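Local coordinates for protein endoglucanase (Clostridium thermocellum, PDB 2C4X) that probably takes part in cellulose breakdown, this C-terminal piece pairing a PKD domain with a CBM44 carbohydrate-binding module that recognises beta-glucan chains, xyloglucan among them, at residues G137-V142 with T244-A249; T149-L154 with G232-T237; R169-S174 with D210-I215. The protein carries 1 engineered substitution. All coordinates share one frame; numbering follows the deposited sequence.

Contact 1 (G137-V142 with T244-A249); sequences GLKWTV and TIYVDA. With CA (calcium ion), chain C.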
ATOM      1  N   GLY A 137      10.805  10.807  -3.329  1.00 39.92           N
ATOM      2  CA  GLY A 137      10.395   9.790  -4.295  1.00 39.89           C
ATOM      3  C   GLY A 137      11.170  10.029  -5.576  1.00 39.88           C
ATOM      4  O   GLY A 137      12.161  10.759  -5.574  1.00 39.42           O
ATOM      5  N   LEU A 138      10.720   9.413  -6.667  1.00 39.79           N
ATOM      6  CA  LEU A 138      11.321   9.645  -7.982  1.00 39.73           C
ATOM      7  C   LEU A 138      10.480  10.607  -8.804  1.00 39.80           C
ATOM      8  O   LEU A 138       9.246  10.635  -8.688  1.00 40.21           O
ATOM      9  CB  LEU A 138      11.521   8.333  -8.753  1.00 39.57           C
ATOM     10  CG  LEU A 138      12.529   7.323  -8.197  1.00 39.96           C
ATOM     11  CD1 LEU A 138      12.692   6.126  -9.139  1.00 39.12           C
ATOM     12  CD2 LEU A 138      13.886   7.982  -7.907  1.00 39.06           C
ATOM     13  N   LYS A 139      11.164  11.401  -9.620  1.00 39.62           N
ATOM     14  CA  LYS A 139      10.527  12.303 -10.556  1.00 39.34           C
ATOM     15  C   LYS A 139      11.022  11.912 -11.939  1.00 39.48           C
ATOM     16  O   LYS A 139      12.213  12.020 -12.238  1.00 39.65           O
ATOM     17  CB  LYS A 139      10.886  13.754 -10.226  1.00 39.34           C
ATOM     18  CG  LYS A 139      10.314  14.791 -11.169  1.00 39.21           C
ATOM     19  CD  LYS A 139      10.826  16.179 -10.798  1.00 38.18           C
ATOM     20  CE  LYS A 139      10.479  17.195 -11.862  1.00 37.94           C
ATOM     21  NZ  LYS A 139      10.849  18.587 -11.459  1.00 36.50           N
ATOM     22  N   TRP A 140      10.098  11.444 -12.766  1.00 39.00           N
ATOM     23  CA  TRP A 140      10.427  10.852 -14.057  1.00 39.35           C
ATOM     24  C   TRP A 140       9.836  11.712 -15.162  1.00 39.24           C
ATOM     25  O   TRP A 140       8.618  11.768 -15.334  1.00 39.48           O
ATOM     26  CB  TRP A 140       9.891   9.414 -14.102  1.00 38.77           C
ATOM     27  CG  TRP A 140      10.055   8.638 -15.405  1.00 38.61           C
ATOM     28  CD1 TRP A 140      11.064   8.751 -16.329  1.00 38.24           C
ATOM     29  CD2 TRP A 140       9.190   7.593 -15.881  1.00 38.24           C
ATOM     30  NE1 TRP A 140      10.860   7.850 -17.362  1.00 38.44           N
ATOM     31  CE2 TRP A 140       9.720   7.130 -17.110  1.00 38.74           C
ATOM     32  CE3 TRP A 140       8.013   7.006 -15.385  1.00 39.71           C
ATOM     33  CZ2 TRP A 140       9.105   6.105 -17.858  1.00 38.85           C
ATOM     34  CZ3 TRP A 140       7.402   5.982 -16.128  1.00 38.90           C
ATOM     35  CH2 TRP A 140       7.953   5.543 -17.349  1.00 38.39           C
ATOM     36  N   THR A 141      10.707  12.400 -15.892  1.00 39.50           N
ATOM     37  CA  THR A 141      10.269  13.309 -16.951  1.00 39.64           C
ATOM     38  C   THR A 141      10.533  12.697 -18.320  1.00 39.32           C
ATOM     39  O   THR A 141      11.670  12.371 -18.655  1.00 38.67           O
ATOM     40  CB  THR A 141      10.941  14.703 -16.833  1.00 39.58           C
ATOM     41  OG1 THR A 141      10.752  15.218 -15.506  1.00 40.67           O
ATOM     42  CG2 THR A 141      10.349  15.689 -17.843  1.00 40.16           C
ATOM     43  N   VAL A 142       9.463  12.545 -19.097  1.00 39.64           N
ATOM     44  CA  VAL A 142       9.525  11.925 -20.419  1.00 39.75           C
ATOM     45  C   VAL A 142       9.224  12.943 -21.513  1.00 40.30           C
ATOM     46  O   VAL A 142       8.230  13.674 -21.447  1.00 40.12           O
ATOM     47  CB  VAL A 142       8.530  10.738 -20.538  1.00 39.82           C
ATOM     48  CG1 VAL A 142       8.599  10.096 -21.938  1.00 39.57           C
ATOM     49  CG2 VAL A 142       8.786   9.702 -19.448  1.00 39.57           C
ATOM     50  N   THR A 244       5.580  14.652 -16.706  1.00 42.54           N
ATOM     51  CA  THR A 244       6.311  14.195 -15.532  1.00 42.03           C
ATOM     52  C   THR A 244       5.480  13.271 -14.659  1.00 41.43           C
ATOM     53  O   THR A 244       4.389  13.624 -14.197  1.00 41.08           O
ATOM     54  CB  THR A 244       6.896  15.383 -14.711  1.00 42.21           C
ATOM     55  OG1 THR A 244       7.862  16.066 -15.515  1.00 42.10           O
ATOM     56  CG2 THR A 244       7.587  14.883 -13.447  1.00 41.73           C
ATOM     57  N   ILE A 245       6.017  12.072 -14.453  1.00 41.04           N
ATOM     58  CA  ILE A 245       5.402  11.064 -13.600  1.00 40.63           C
ATOM     59  C   ILE A 245       6.212  10.965 -12.314  1.00 40.29           C
ATOM     60  O   ILE A 245       7.433  11.084 -12.336  1.00 40.26           O
ATOM     61  CB  ILE A 245       5.322   9.707 -14.344  1.00 40.76           C
ATOM     62  CG1 ILE A 245       4.194   9.753 -15.382  1.00 41.00           C
ATOM     63  CG2 ILE A 245       5.129   8.538 -13.375  1.00 40.04           C
ATOM     64  CD1 ILE A 245       4.377   8.801 -16.529  1.00 42.34           C
ATOM     65  N   TYR A 246       5.519  10.784 -11.191  1.00 39.68           N
ATOM     66  CA  TYR A 246       6.179  10.565  -9.913  1.00 39.27           C
ATOM     67  C   TYR A 246       5.946   9.134  -9.450  1.00 38.85           C
ATOM     68  O   TYR A 246       4.861   8.576  -9.639  1.00 38.66           O
ATOM     69  CB  TYR A 246       5.692  11.569  -8.866  1.00 39.17           C
ATOM     70  CG  TYR A 246       5.993  13.008  -9.221  1.00 39.49           C
ATOM     71  CD1 TYR A 246       5.145  13.729 -10.059  1.00 39.45           C
ATOM     72  CD2 TYR A 246       7.129  13.645  -8.729  1.00 38.99           C
ATOM     73  CE1 TYR A 246       5.420  15.052 -10.398  1.00 40.74           C
ATOM     74  CE2 TYR A 246       7.409  14.968  -9.058  1.00 40.07           C
ATOM     75  CZ  TYR A 246       6.548  15.666  -9.892  1.00 39.90           C
ATOM     76  OH  TYR A 246       6.808  16.979 -10.220  1.00 40.64           O
ATOM     77  N   VAL A 247       6.982   8.545  -8.865  1.00 38.94           N
ATOM     78  CA  VAL A 247       6.967   7.148  -8.433  1.00 39.02           C
ATOM     79  C   VAL A 247       7.576   7.060  -7.044  1.00 39.13           C
ATOM     80  O   VAL A 247       8.646   7.612  -6.795  1.00 39.02           O
ATOM     81  CB  VAL A 247       7.779   6.228  -9.390  1.00 38.93           C
ATOM     82  CG1 VAL A 247       7.723   4.777  -8.920  1.00 38.42           C
ATOM     83  CG2 VAL A 247       7.278   6.353 -10.836  1.00 39.84           C
ATOM     84  N   ASP A 248       6.898   6.360  -6.141  1.00 39.17           N
ATOM     85  CA  ASP A 248       7.377   6.249  -4.765  1.00 39.34           C
ATOM     86  C   ASP A 248       6.778   5.043  -4.094  1.00 39.20           C
ATOM     87  O   ASP A 248       5.745   4.536  -4.533  1.00 39.32           O
ATOM     88  CB  ASP A 248       7.028   7.507  -3.948  1.00 39.19           C
ATOM     89  CG  ASP A 248       7.780   7.579  -2.624  1.00 39.05           C
ATOM     90  OD1 ASP A 248       8.839   6.924  -2.493  1.00 38.05           O
ATOM     91  OD2 ASP A 248       7.321   8.290  -1.699  1.00 39.62           O
ATOM     92  N   ALA A 249       7.446   4.597  -3.033  1.00 39.44           N
ATOM     93  CA  ALA A 249       6.905   3.617  -2.093  1.00 39.63           C
ATOM     94  C   ALA A 249       6.492   2.311  -2.770  1.00 40.08           C
ATOM     95  O   ALA A 249       5.405   1.775  -2.508  1.00 40.17           O
ATOM     96  CB  ALA A 249       5.747   4.222  -1.282  1.00 39.72           C
TER
HETATM   97 CA    CA C1253       9.278   7.928  -0.164  1.00 43.99          CA
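Lys-139 and Tyr-246 stand side by side on neighbouring antiparallel strands, their side chains pointing the same way. With Lys-139 CG anti to the backbone N (chi1 178°), that atom lies 3.6 Å from Tyr-246 CE2, an oblique approach to the ring, while Thr-244 crosses the lysine obliquely, its CG2 against the same CG. The extended lysine chain carries NZ to a salt bridge with Glu-129, whose OE1 also takes a weak bond from Tyr-246 OH. On the same face, Thr-141 OG1 and Thr-244 OG1 are hydrogen-bonded at 3.0 Å.

The opposite face is apolar. Trp-140 runs alongside Ile-245, its CE3 3.8 Å from Ile-245 CG2. Leu-138 and Val-247 meet more loosely, CB to CB at 4.3 Å. Paired backbone bonds join Leu-138 to Val-247 and Trp-140 to Ile-245.

Beside Gly-137, Asp-248 grips the calcium ion with both oxygens, OD1 at 2.6 Å and OD2 at 2.5 Å, and OD2 accepts a bond from Phe-132 N. Side chains of Asp-99 and Glu-106 and backbone O atoms of Asn-104, Lys-133 and Arg-136 complete this site, set by two inner strands of one sheet of the beta-sandwich carbohydrate-binding module.

Contact 2 (T149-L154 with G232-T237); sequences TAELKL and GIQVQT. With EDO (1,2-ethanediol), chain F.
Thr-149 and Gln-234 make the tightest side-chain packing between these antiparallel strands: the threonine CG2 lies 3.3 Å from Gln-234 CG, crossing the glutamine stem at a slant. That methyl is anti to the backbone N, which leans it over the stem and toward the amide.

One polar link joins the side chains, and it is long. Glu-151 and Gln-234 point the same way, with carboxylate and amide planes 65° apart, and a weak hydrogen bond of 3.4 Å runs from Gln-234 NE2 to Glu-151 OE2. Firmer partners hold the other ends, Ser-116 for Glu-151 OE1 and Gln-182 for Gln-234 OE1. A 1,2-ethanediol, probably from the crystallisation liquor, rests by both residues, its O2 weakly bonded to Gln-234 NE2 at 3.1 Å.

Backbone bonds carry the pairing, two between Ala-150 and Val-235 and two between Leu-152 and Ile-233, the shortest being Ile-233 N to Leu-152 O at 2.8 Å. CA-H...O contacts fill in between, as from Glu-151 CA to Ile-233 O at 3.3 Å. Where Lys-153 faces Gly-232, the CA atoms come within 4.0 Å.

Strands 114-117 and 178-187 flank the pair in its sheet, while Ala-150, Leu-152, Ile-233 and Val-235 turn inward onto strands 137-145 and 241-251.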
ATOM      1  N   THR A 149       7.598   4.308 -26.610  1.00 42.26           N
ATOM      2  CA  THR A 149       7.563   3.669 -25.319  1.00 41.39           C
ATOM      3  C   THR A 149       8.692   4.257 -24.472  1.00 40.10           C
ATOM      4  O   THR A 149       9.754   4.566 -24.996  1.00 39.48           O
ATOM      5  CB  THR A 149       7.749   2.133 -25.469  1.00 41.48           C
ATOM      6  OG1 THR A 149       6.868   1.633 -26.481  1.00 44.64           O
ATOM      7  CG2 THR A 149       7.397   1.451 -24.217  1.00 42.96           C
ATOM      8  N   ALA A 150       8.448   4.427 -23.174  1.00 38.87           N
ATOM      9  CA  ALA A 150       9.491   4.835 -22.236  1.00 38.31           C
ATOM     10  C   ALA A 150       9.427   3.956 -20.999  1.00 38.03           C
ATOM     11  O   ALA A 150       8.338   3.591 -20.563  1.00 37.89           O
ATOM     12  CB  ALA A 150       9.350   6.328 -21.870  1.00 37.66           C
ATOM     13  N   GLU A 151      10.592   3.595 -20.456  1.00 38.09           N
ATOM     14  CA  GLU A 151      10.666   2.760 -19.248  1.00 38.46           C
ATOM     15  C   GLU A 151      11.425   3.446 -18.127  1.00 37.93           C
ATOM     16  O   GLU A 151      12.396   4.154 -18.373  1.00 38.08           O
ATOM     17  CB  GLU A 151      11.351   1.407 -19.520  1.00 38.26           C
ATOM     18  CG  GLU A 151      10.659   0.522 -20.517  1.00 41.36           C
ATOM     19  CD  GLU A 151      11.014   0.878 -21.961  1.00 43.96           C
ATOM     20  OE1 GLU A 151      12.167   1.279 -22.234  1.00 45.51           O
ATOM     21  OE2 GLU A 151      10.134   0.759 -22.824  1.00 46.69           O
ATOM     22  N   LEU A 152      10.966   3.216 -16.900  1.00 38.04           N
ATOM     23  CA  LEU A 152      11.732   3.491 -15.698  1.00 37.98           C
ATOM     24  C   LEU A 152      11.940   2.119 -15.064  1.00 38.50           C
ATOM     25  O   LEU A 152      10.972   1.483 -14.643  1.00 38.92           O
ATOM     26  CB  LEU A 152      10.950   4.423 -14.757  1.00 37.81           C
ATOM     27  CG  LEU A 152      11.605   4.740 -13.411  1.00 38.21           C
ATOM     28  CD1 LEU A 152      12.967   5.388 -13.610  1.00 37.74           C
ATOM     29  CD2 LEU A 152      10.696   5.606 -12.540  1.00 37.78           C
ATOM     30  N   LYS A 153      13.190   1.667 -14.985  1.00 38.07           N
ATOM     31  CA  LYS A 153      13.457   0.246 -14.769  1.00 38.63           C
ATOM     32  C   LYS A 153      14.620  -0.045 -13.813  1.00 38.67           C
ATOM     33  O   LYS A 153      15.536   0.764 -13.651  1.00 38.44           O
ATOM     34  CB  LYS A 153      13.695  -0.452 -16.121  1.00 38.31           C
ATOM     35  CG  LYS A 153      15.052  -0.113 -16.769  1.00 37.84           C
ATOM     36  CD  LYS A 153      15.174  -0.689 -18.153  1.00 39.91           C
ATOM     37  CE  LYS A 153      16.533  -0.362 -18.762  1.00 41.29           C
ATOM     38  NZ  LYS A 153      16.609  -0.911 -20.157  1.00 44.33           N
ATOM     39  N   LEU A 154      14.545  -1.212 -13.185  1.00 39.08           N
ATOM     40  CA  LEU A 154      15.594  -1.732 -12.341  1.00 39.91           C
ATOM     41  C   LEU A 154      16.010  -3.095 -12.903  1.00 40.68           C
ATOM     42  O   LEU A 154      15.190  -4.020 -12.953  1.00 39.98           O
ATOM     43  CB  LEU A 154      15.056  -1.925 -10.917  1.00 39.51           C
ATOM     44  CG  LEU A 154      15.898  -1.849  -9.633  1.00 41.33           C
ATOM     45  CD1 LEU A 154      15.468  -2.972  -8.696  1.00 41.19           C
ATOM     46  CD2 LEU A 154      17.422  -1.841  -9.801  1.00 40.42           C
ATOM     47  N   GLY A 232       9.893  -2.587 -13.540  1.00 41.30           N
ATOM     48  CA  GLY A 232       9.786  -1.168 -13.843  1.00 40.85           C
ATOM     49  C   GLY A 232       8.391  -0.677 -14.140  1.00 40.43           C
ATOM     50  O   GLY A 232       7.404  -1.344 -13.850  1.00 40.44           O
ATOM     51  N   ILE A 233       8.327   0.524 -14.698  1.00 39.91           N
ATOM     52  CA  ILE A 233       7.091   1.074 -15.198  1.00 39.60           C
ATOM     53  C   ILE A 233       7.311   1.459 -16.654  1.00 40.10           C
ATOM     54  O   ILE A 233       8.316   2.097 -16.996  1.00 39.70           O
ATOM     55  CB  ILE A 233       6.616   2.285 -14.356  1.00 39.92           C
ATOM     56  CG1 ILE A 233       6.418   1.867 -12.897  1.00 38.95           C
ATOM     57  CG2 ILE A 233       5.316   2.868 -14.932  1.00 39.25           C
ATOM     58  CD1 ILE A 233       6.518   3.005 -11.934  1.00 40.62           C
ATOM     59  N   GLN A 234       6.378   1.036 -17.500  1.00 40.06           N
ATOM     60  CA  GLN A 234       6.402   1.370 -18.914  1.00 40.95           C
ATOM     61  C   GLN A 234       5.241   2.310 -19.246  1.00 40.96           C
ATOM     62  O   GLN A 234       4.113   2.112 -18.779  1.00 40.51           O
ATOM     63  CB  GLN A 234       6.309   0.108 -19.769  1.00 40.31           C
ATOM     64  CG  GLN A 234       6.547   0.349 -21.249  1.00 41.71           C
ATOM     65  CD  GLN A 234       6.424  -0.908 -22.086  1.00 43.33           C
ATOM     66  OE1 GLN A 234       5.327  -1.396 -22.334  1.00 47.22           O
ATOM     67  NE2 GLN A 234       7.560  -1.420 -22.550  1.00 47.90           N
ATOM     68  N   VAL A 235       5.533   3.325 -20.055  1.00 41.19           N
ATOM     69  CA  VAL A 235       4.511   4.220 -20.596  1.00 41.85           C
ATOM     70  C   VAL A 235       4.481   4.115 -22.122  1.00 41.73           C
ATOM     71  O   VAL A 235       5.528   4.109 -22.763  1.00 41.06           O
ATOM     72  CB  VAL A 235       4.757   5.689 -20.165  1.00 41.83           C
ATOM     73  CG1 VAL A 235       3.778   6.610 -20.827  1.00 42.65           C
ATOM     74  CG2 VAL A 235       4.599   5.820 -18.683  1.00 43.22           C
ATOM     75  N   GLN A 236       3.280   4.010 -22.691  1.00 42.25           N
ATOM     76  CA  GLN A 236       3.107   4.078 -24.138  1.00 42.59           C
ATOM     77  C   GLN A 236       2.718   5.502 -24.517  1.00 43.23           C
ATOM     78  O   GLN A 236       1.723   6.036 -24.024  1.00 43.20           O
ATOM     79  CB  GLN A 236       2.051   3.073 -24.628  1.00 42.91           C
ATOM     80  CG  GLN A 236       1.921   2.984 -26.154  0.50 42.26           C
ATOM     81  CD  GLN A 236       0.579   2.427 -26.620  0.50 42.46           C
ATOM     82  OE1 GLN A 236      -0.059   1.631 -25.929  0.50 42.55           O
ATOM     83  NE2 GLN A 236       0.151   2.844 -27.807  0.50 40.77           N
ATOM     84  N   THR A 237       3.511   6.115 -25.389  1.00 43.78           N
ATOM     85  CA  THR A 237       3.254   7.477 -25.833  1.00 44.62           C
ATOM     86  C   THR A 237       2.602   7.470 -27.217  1.00 44.94           C
ATOM     87  O   THR A 237       2.883   6.590 -28.039  1.00 44.77           O
ATOM     88  CB  THR A 237       4.536   8.333 -25.836  1.00 44.75           C
ATOM     89  OG1 THR A 237       5.483   7.785 -26.765  1.00 45.70           O
ATOM     90  CG2 THR A 237       5.161   8.376 -24.426  1.00 45.03           C
TER
HETATM   91  C1  EDO F1256      11.128  -2.740 -22.288  1.00 79.43           C
HETATM   92  O1  EDO F1256      11.858  -2.672 -21.059  1.00 79.53           O
HETATM   93  C2  EDO F1256      10.279  -4.003 -22.312  1.00 79.83           C
HETATM   94  O2  EDO F1256       9.283  -3.881 -23.337  1.00 80.59           O

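Contact 3 (R169-S174 with D210-I215); sequences RIWIPS and DDWNEI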
ATOM      1  N   ARG A 169       3.184   2.977  -6.315  1.00 40.49           N
ATOM      2  CA  ARG A 169       2.447   4.241  -6.261  1.00 39.93           C
ATOM      3  C   ARG A 169       2.965   5.194  -7.336  1.00 39.89           C
ATOM      4  O   ARG A 169       4.152   5.523  -7.373  1.00 39.74           O
ATOM      5  CB  ARG A 169       2.516   4.883  -4.866  1.00 40.00           C
ATOM      6  CG  ARG A 169       1.617   4.212  -3.847  1.00 39.27           C
ATOM      7  CD  ARG A 169       2.293   3.040  -3.147  1.00 40.18           C
ATOM      8  NE  ARG A 169       1.434   2.501  -2.087  1.00 40.72           N
ATOM      9  CZ  ARG A 169       1.863   1.780  -1.051  1.00 41.22           C
ATOM     10  NH1 ARG A 169       3.154   1.500  -0.909  1.00 41.24           N
ATOM     11  NH2 ARG A 169       0.998   1.344  -0.143  1.00 40.99           N
ATOM     12  N   ILE A 170       2.063   5.624  -8.214  1.00 39.59           N
ATOM     13  CA  ILE A 170       2.439   6.392  -9.395  1.00 39.89           C
ATOM     14  C   ILE A 170       1.535   7.610  -9.523  1.00 39.66           C
ATOM     15  O   ILE A 170       0.317   7.476  -9.621  1.00 39.74           O
ATOM     16  CB  ILE A 170       2.358   5.517 -10.696  1.00 39.83           C
ATOM     17  CG1 ILE A 170       3.063   4.169 -10.498  1.00 39.52           C
ATOM     18  CG2 ILE A 170       2.947   6.252 -11.907  1.00 40.11           C
ATOM     19  CD1 ILE A 170       2.752   3.121 -11.585  1.00 40.01           C
ATOM     20  N   TRP A 171       2.139   8.792  -9.507  1.00 39.98           N
ATOM     21  CA  TRP A 171       1.419  10.042  -9.717  1.00 40.19           C
ATOM     22  C   TRP A 171       1.412  10.335 -11.211  1.00 40.14           C
ATOM     23  O   TRP A 171       2.456  10.586 -11.810  1.00 39.87           O
ATOM     24  CB  TRP A 171       2.099  11.181  -8.947  1.00 40.68           C
ATOM     25  CG  TRP A 171       1.238  12.401  -8.720  1.00 41.18           C
ATOM     26  CD1 TRP A 171       0.476  12.667  -7.618  1.00 41.87           C
ATOM     27  CD2 TRP A 171       1.064  13.520  -9.606  1.00 41.88           C
ATOM     28  NE1 TRP A 171      -0.166  13.875  -7.761  1.00 41.91           N
ATOM     29  CE2 TRP A 171       0.176  14.420  -8.971  1.00 42.13           C
ATOM     30  CE3 TRP A 171       1.569  13.846 -10.873  1.00 42.05           C
ATOM     31  CZ2 TRP A 171      -0.219  15.632  -9.561  1.00 42.17           C
ATOM     32  CZ3 TRP A 171       1.176  15.049 -11.461  1.00 41.67           C
ATOM     33  CH2 TRP A 171       0.291  15.929 -10.802  1.00 42.05           C
ATOM     34  N   ILE A 172       0.230  10.296 -11.813  1.00 40.49           N
ATOM     35  CA  ILE A 172       0.098  10.470 -13.259  1.00 40.95           C
ATOM     36  C   ILE A 172      -0.577  11.810 -13.576  1.00 41.20           C
ATOM     37  O   ILE A 172      -1.668  12.077 -13.070  1.00 41.28           O
ATOM     38  CB  ILE A 172      -0.682   9.283 -13.877  1.00 41.06           C
ATOM     39  CG1 ILE A 172       0.055   7.965 -13.581  1.00 40.99           C
ATOM     40  CG2 ILE A 172      -0.893   9.474 -15.383  1.00 41.44           C
ATOM     41  CD1 ILE A 172      -0.831   6.736 -13.554  1.00 39.92           C
ATOM     42  N   PRO A 173       0.073  12.658 -14.407  1.00 41.43           N
ATOM     43  CA  PRO A 173      -0.479  13.973 -14.732  1.00 41.70           C
ATOM     44  C   PRO A 173      -1.521  13.921 -15.851  1.00 42.14           C
ATOM     45  O   PRO A 173      -1.533  12.981 -16.655  1.00 41.86           O
ATOM     46  CB  PRO A 173       0.749  14.751 -15.201  1.00 41.77           C
ATOM     47  CG  PRO A 173       1.601  13.699 -15.873  1.00 41.47           C
ATOM     48  CD  PRO A 173       1.361  12.419 -15.094  1.00 41.27           C
ATOM     49  N   SER A 174      -2.382  14.936 -15.893  1.00 42.46           N
ATOM     50  CA  SER A 174      -3.402  15.060 -16.929  1.00 43.00           C
ATOM     51  C   SER A 174      -2.858  15.788 -18.156  1.00 43.37           C
ATOM     52  O   SER A 174      -1.861  16.509 -18.068  1.00 43.57           O
ATOM     53  CB  SER A 174      -4.622  15.806 -16.384  1.00 42.98           C
ATOM     54  OG  SER A 174      -4.237  17.065 -15.872  1.00 42.93           O
ATOM     55  N   ASP A 210      -3.543  13.589 -12.171  1.00 49.68           N
ATOM     56  CA  ASP A 210      -3.091  14.539 -11.146  1.00 48.98           C
ATOM     57  C   ASP A 210      -3.287  14.014  -9.722  1.00 48.56           C
ATOM     58  O   ASP A 210      -3.650  14.762  -8.813  1.00 48.30           O
ATOM     59  CB  ASP A 210      -3.748  15.914 -11.329  1.00 49.38           C
ATOM     60  CG  ASP A 210      -3.400  16.553 -12.654  1.00 49.15           C
ATOM     61  OD1 ASP A 210      -2.222  16.477 -13.066  1.00 49.56           O
ATOM     62  OD2 ASP A 210      -4.312  17.132 -13.278  1.00 48.94           O
ATOM     63  N   ASP A 211      -3.027  12.722  -9.543  1.00 47.95           N
ATOM     64  CA  ASP A 211      -3.227  12.046  -8.269  1.00 47.44           C
ATOM     65  C   ASP A 211      -2.363  10.792  -8.189  1.00 46.71           C
ATOM     66  O   ASP A 211      -1.857  10.299  -9.207  1.00 46.53           O
ATOM     67  CB  ASP A 211      -4.707  11.669  -8.098  1.00 47.84           C
ATOM     68  CG  ASP A 211      -5.148  11.642  -6.642  1.00 48.81           C
ATOM     69  OD1 ASP A 211      -4.303  11.840  -5.740  1.00 49.55           O
ATOM     70  OD2 ASP A 211      -6.356  11.425  -6.401  1.00 50.74           O
ATOM     71  N   TRP A 212      -2.197  10.284  -6.972  1.00 45.74           N
ATOM     72  CA  TRP A 212      -1.480   9.037  -6.746  1.00 44.69           C
ATOM     73  C   TRP A 212      -2.352   7.844  -7.098  1.00 44.53           C
ATOM     74  O   TRP A 212      -3.515   7.756  -6.675  1.00 44.19           O
ATOM     75  CB  TRP A 212      -0.998   8.942  -5.295  1.00 44.49           C
ATOM     76  CG  TRP A 212       0.164   9.846  -4.993  1.00 43.98           C
ATOM     77  CD1 TRP A 212       0.135  11.030  -4.300  1.00 44.17           C
ATOM     78  CD2 TRP A 212       1.529   9.640  -5.376  1.00 44.28           C
ATOM     79  NE1 TRP A 212       1.400  11.570  -4.232  1.00 43.90           N
ATOM     80  CE2 TRP A 212       2.273  10.738  -4.882  1.00 43.54           C
ATOM     81  CE3 TRP A 212       2.198   8.636  -6.091  1.00 43.72           C
ATOM     82  CZ2 TRP A 212       3.651  10.857  -5.079  1.00 43.84           C
ATOM     83  CZ3 TRP A 212       3.569   8.756  -6.284  1.00 43.97           C
ATOM     84  CH2 TRP A 212       4.279   9.859  -5.781  1.00 43.67           C
ATOM     85  N   ASN A 213      -1.781   6.935  -7.888  1.00 43.67           N
ATOM     86  CA  ASN A 213      -2.437   5.695  -8.265  1.00 43.50           C
ATOM     87  C   ASN A 213      -1.700   4.515  -7.657  1.00 43.50           C
ATOM     88  O   ASN A 213      -0.497   4.338  -7.880  1.00 43.40           O
ATOM     89  CB  ASN A 213      -2.474   5.531  -9.787  1.00 43.15           C
ATOM     90  CG  ASN A 213      -3.380   6.535 -10.460  1.00 42.97           C
ATOM     91  OD1 ASN A 213      -4.495   6.207 -10.852  1.00 43.57           O
ATOM     92  ND2 ASN A 213      -2.913   7.770 -10.588  1.00 41.16           N
ATOM     93  N   GLU A 214      -2.431   3.718  -6.890  1.00 43.39           N
ATOM     94  CA  GLU A 214      -1.880   2.525  -6.289  1.00 43.66           C
ATOM     95  C   GLU A 214      -2.204   1.329  -7.186  1.00 43.71           C
ATOM     96  O   GLU A 214      -3.371   0.978  -7.370  1.00 44.05           O
ATOM     97  CB  GLU A 214      -2.427   2.350  -4.869  1.00 44.05           C
ATOM     98  CG  GLU A 214      -1.724   1.282  -4.059  1.00 44.92           C
ATOM     99  CD  GLU A 214      -1.990   1.412  -2.573  1.00 46.96           C
ATOM    100  OE1 GLU A 214      -2.672   0.519  -2.024  1.00 48.01           O
ATOM    101  OE2 GLU A 214      -1.519   2.400  -1.961  1.00 45.79           O
ATOM    102  N   ILE A 215      -1.164   0.740  -7.770  1.00 43.25           N
ATOM    103  CA  ILE A 215      -1.308  -0.366  -8.721  1.00 42.96           C
ATOM    104  C   ILE A 215      -0.494  -1.563  -8.232  1.00 42.44           C
ATOM    105  O   ILE A 215       0.694  -1.434  -7.933  1.00 42.20           O
ATOM    106  CB  ILE A 215      -0.855   0.045 -10.157  1.00 42.88           C
ATOM    107  CG1 ILE A 215      -1.592   1.302 -10.628  1.00 42.84           C
ATOM    108  CG2 ILE A 215      -1.079  -1.098 -11.152  1.00 42.97           C
ATOM    109  CD1 ILE A 215      -0.936   2.011 -11.812  1.00 43.19           C
TER
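Trp-171 and Trp-212 meet edge to face: CD1 of Trp-171 points at the face of the Trp-212 indole, 3.7 Å from its NE1, with the five-membered rings at 75°. Trp-171 CB lies over the six-membered ring of Trp-212, 3.8 Å from its centroid, a CH-pi contact almost on the ring normal. One face of Trp-171 is covered by Asp-210, whose CA sits 3.9 Å from the centroid of the six-membered ring. The two tryptophans form a non-hydrogen-bonded pair next to the hydrogen-bonded pair of Ile-170 and Asn-213.

Asp-210 is held by Ser-174. OG of Ser-174 donates to OD2 of Asp-210 at 2.6 Å on the syn side, and Ser-174 N reaches OD1 from above the carboxylate plane. Asp-210 N also bonds to Ile-172 O. Further along the strands a separate salt bridge joins Arg-169 NE and NH2 to one oxygen, Glu-214 OE2, NE at 3.0 Å; the acceptor lies in the guanidinium plane, yet both donors approach from the same face above the carboxylate.

Further out, Arg-169 NH1 binds Ala-249 O, Lys-130 makes a cation-pi contact with Trp-171, and Phe-132 meets Trp-212 edge-to-face. Lys-130, if charged, would be stabilised by the electron-rich Trp-171 ring.

Contacts 1 and 3 belong to one sheet of the beta-sandwich, contact 2 to the other. Strands 241-251 and 165-172 are neighbours, joined by a probable hydrogen bond of 2.7 Å between Tyr-246 O and Trp-171 N. Between the sheets, Trp-140 of contact 1 inserts its ring against contact 2, its CH2 3.5 Å from Ile-233 O. Ile-233 CD1 touches Val-247 CG2 at 3.6 Å and Ile-170 CD1 at 3.8 Å, so all three contacts share this core. In sequence, contact 3 nests inside the loop closed by contact 2, itself inside that of contact 1. Contact 1 binds calcium directly; the nearest side-chain atoms of Trp-212 and Leu-152 lie about 8 Å and 13 Å from that ion.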